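PDB 3BTV: Galactose/lactose metabolism regulatory protein GAL80, which represses the yeast galactose and lactose metabolic genes by binding the activator GAL4 and blocking its transcriptional activation when no inducing sugar is present. Local coordinates for residues B[208-213]-B[260-265]. The protein carries 1 engineered substitution. Residues are numbered along the deposited sequence; the frame is centred on the assembly and turned at random.
Sequences DLVTTT and TVPDHL
D208, the N-cap of helix 209-225, illustrates how one aspartate can organise a helix start with its carboxylate while its methylene packs against a passing loop. CG sits in the crowded position between backbone N and carbonyl carbon (chi1 67°), which turns the carboxylate back over the first turn. There OD1 takes T211 N at 2.8 Å, nearly straight but from above the carboxylate plane, and V210 N through a weak, bent bond; Y419 OH adds another weak one. OD2 offers its syn lone pair to T211 OG1 at 2.6 Å; together with the OD1 bond to T211 N, this holds the rotation of the carboxylate. The cap thus gives the N-H groups of T211 and, weakly, V210 an acceptor, and the helix N-terminus would be expected to favour the charged carboxylate. On the loop side, D208 CB rests 4.0 Å from V261 CG1.

L209 N donates to a water 2.9 Å from it, and the water donates to P262 O, bridging helix start and loop. The L209 side chain, with CG anti to backbone N (chi1 179°), reaches along the 263-265 backbone, CD2 lying 3.8 Å from H264 N, where D263 and H264 form a classic beta bulge opposite F237. V210 completes the contact through CG2, 4.2 Å from P262 CG and close to L265 CD1.

This buried seam joins the start of helix 209-225 to the entry of strand 264-271 in the C-terminal domain's large mixed sheet; helix 405-424 packs against V210 and P262, and V236 of strand 229-237 against P262 and L265.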
loop_
_atom_site.group_PDB
_atom_site.type_symbol
_atom_site.label_atom_id
_atom_site.label_comp_id
_atom_site.label_asym_id
_atom_site.label_seq_id
_atom_site.Cartn_x
_atom_site.Cartn_y
_atom_site.Cartn_z
ATOM N N ASP B 208 0.237 -16.186 13.703
ATOM C CA ASP B 208 -0.733 -15.169 13.330
ATOM C C ASP B 208 -0.290 -14.450 12.066
ATOM O O ASP B 208 0.823 -14.651 11.573
ATOM C CB ASP B 208 -0.926 -14.156 14.467
ATOM C CG ASP B 208 0.307 -13.310 14.712
ATOM O OD1 ASP B 208 0.529 -12.338 13.959
ATOM O OD2 ASP B 208 1.050 -13.614 15.662
ATOM N N LEU B 209 -1.178 -13.601 11.562
ATOM C CA LEU B 209 -0.973 -12.914 10.289
ATOM C C LEU B 209 0.318 -12.108 10.281
ATOM O O LEU B 209 1.031 -12.056 9.282
ATOM C CB LEU B 209 -2.150 -11.976 10.005
ATOM C CG LEU B 209 -2.043 -11.185 8.696
ATOM C CD1 LEU B 209 -1.993 -12.167 7.520
ATOM C CD2 LEU B 209 -3.188 -10.203 8.525
ATOM N N VAL B 210 0.609 -11.452 11.395
ATOM C CA VAL B 210 1.771 -10.585 11.445
ATOM C C VAL B 210 3.052 -11.384 11.642
ATOM O O VAL B 210 3.999 -11.307 10.840
ATOM C CB VAL B 210 1.632 -9.545 12.550
ATOM C CG1 VAL B 210 2.822 -8.603 12.523
ATOM C CG2 VAL B 210 0.339 -8.771 12.360
ATOM N N THR B 211 3.062 -12.170 12.707
ATOM C CA THR B 211 4.237 -12.920 13.096
ATOM C C THR B 211 4.658 -13.884 12.006
ATOM O O THR B 211 5.844 -14.041 11.714
ATOM C CB THR B 211 3.960 -13.731 14.378
ATOM O OG1 THR B 211 3.555 -12.834 15.424
ATOM C CG2 THR B 211 5.201 -14.493 14.798
ATOM N N THR B 212 3.679 -14.533 11.399
ATOM C CA THR B 212 3.981 -15.647 10.521
ATOM C C THR B 212 4.038 -15.233 9.059
ATOM O O THR B 212 5.097 -15.278 8.435
ATOM C CB THR B 212 2.966 -16.786 10.716
ATOM O OG1 THR B 212 2.790 -17.019 12.120
ATOM C CG2 THR B 212 3.452 -18.078 10.032
ATOM N N THR B 213 2.899 -14.817 8.521
ATOM C CA THR B 213 2.783 -14.526 7.101
ATOM C C THR B 213 3.579 -13.288 6.720
ATOM O O THR B 213 4.414 -13.328 5.835
ATOM C CB THR B 213 1.322 -14.316 6.691
ATOM O OG1 THR B 213 0.539 -15.406 7.181
ATOM C CG2 THR B 213 1.202 -14.249 5.165
ATOM N N THR B 260 -8.869 -13.891 18.371
ATOM C CA THR B 260 -8.200 -12.718 18.926
ATOM C C THR B 260 -6.957 -12.310 18.127
ATOM O O THR B 260 -6.368 -11.270 18.399
ATOM C CB THR B 260 -7.843 -12.909 20.406
ATOM O OG1 THR B 260 -7.076 -14.109 20.560
ATOM C CG2 THR B 260 -9.117 -13.001 21.250
ATOM N N VAL B 261 -6.555 -13.127 17.153
ATOM C CA VAL B 261 -5.470 -12.728 16.245
ATOM C C VAL B 261 -5.975 -11.789 15.125
ATOM O O VAL B 261 -7.170 -11.748 14.827
ATOM C CB VAL B 261 -4.739 -13.955 15.655
ATOM C CG1 VAL B 261 -4.106 -14.783 16.772
ATOM C CG2 VAL B 261 -5.698 -14.799 14.842
ATOM N N PRO B 262 -5.063 -11.025 14.493
ATOM C CA PRO B 262 -5.499 -10.015 13.518
ATOM C C PRO B 262 -6.053 -10.592 12.216
ATOM O O PRO B 262 -5.688 -11.695 11.807
ATOM C CB PRO B 262 -4.208 -9.249 13.209
ATOM C CG PRO B 262 -3.281 -9.579 14.338
ATOM C CD PRO B 262 -3.609 -10.969 14.724
ATOM N N ASP B 263 -6.927 -9.830 11.568
ATOM C CA ASP B 263 -7.412 -10.161 10.230
ATOM C C ASP B 263 -6.933 -9.176 9.167
ATOM O O ASP B 263 -7.276 -9.318 7.992
ATOM C CB ASP B 263 -8.935 -10.210 10.200
ATOM C CG ASP B 263 -9.557 -9.152 11.067
ATOM O OD1 ASP B 263 -9.488 -7.965 10.693
ATOM O OD2 ASP B 263 -10.098 -9.517 12.134
ATOM N N HIS B 264 -6.169 -8.165 9.564
ATOM C CA HIS B 264 -5.560 -7.280 8.555
ATOM C C HIS B 264 -4.363 -6.548 9.106
ATOM O O HIS B 264 -4.334 -6.182 10.278
ATOM C CB HIS B 264 -6.552 -6.249 8.031
ATOM C CG HIS B 264 -6.269 -5.800 6.633
ATOM N ND1 HIS B 264 -5.405 -4.764 6.340
ATOM C CD2 HIS B 264 -6.742 -6.237 5.444
ATOM C CE1 HIS B 264 -5.360 -4.583 5.031
ATOM N NE2 HIS B 264 -6.178 -5.455 4.461
ATOM N N LEU B 265 -3.378 -6.337 8.245
ATOM C CA LEU B 265 -2.196 -5.582 8.595
ATOM C C LEU B 265 -1.948 -4.542 7.512
ATOM O O LEU B 265 -1.894 -4.871 6.311
ATOM C CB LEU B 265 -0.971 -6.502 8.723
ATOM C CG LEU B 265 0.385 -5.768 8.823
ATOM C CD1 LEU B 265 0.530 -5.031 10.144
ATOM C CD2 LEU B 265 1.566 -6.704 8.613
HETATM O O HOH W 1 -3.976 -13.572 12.314
#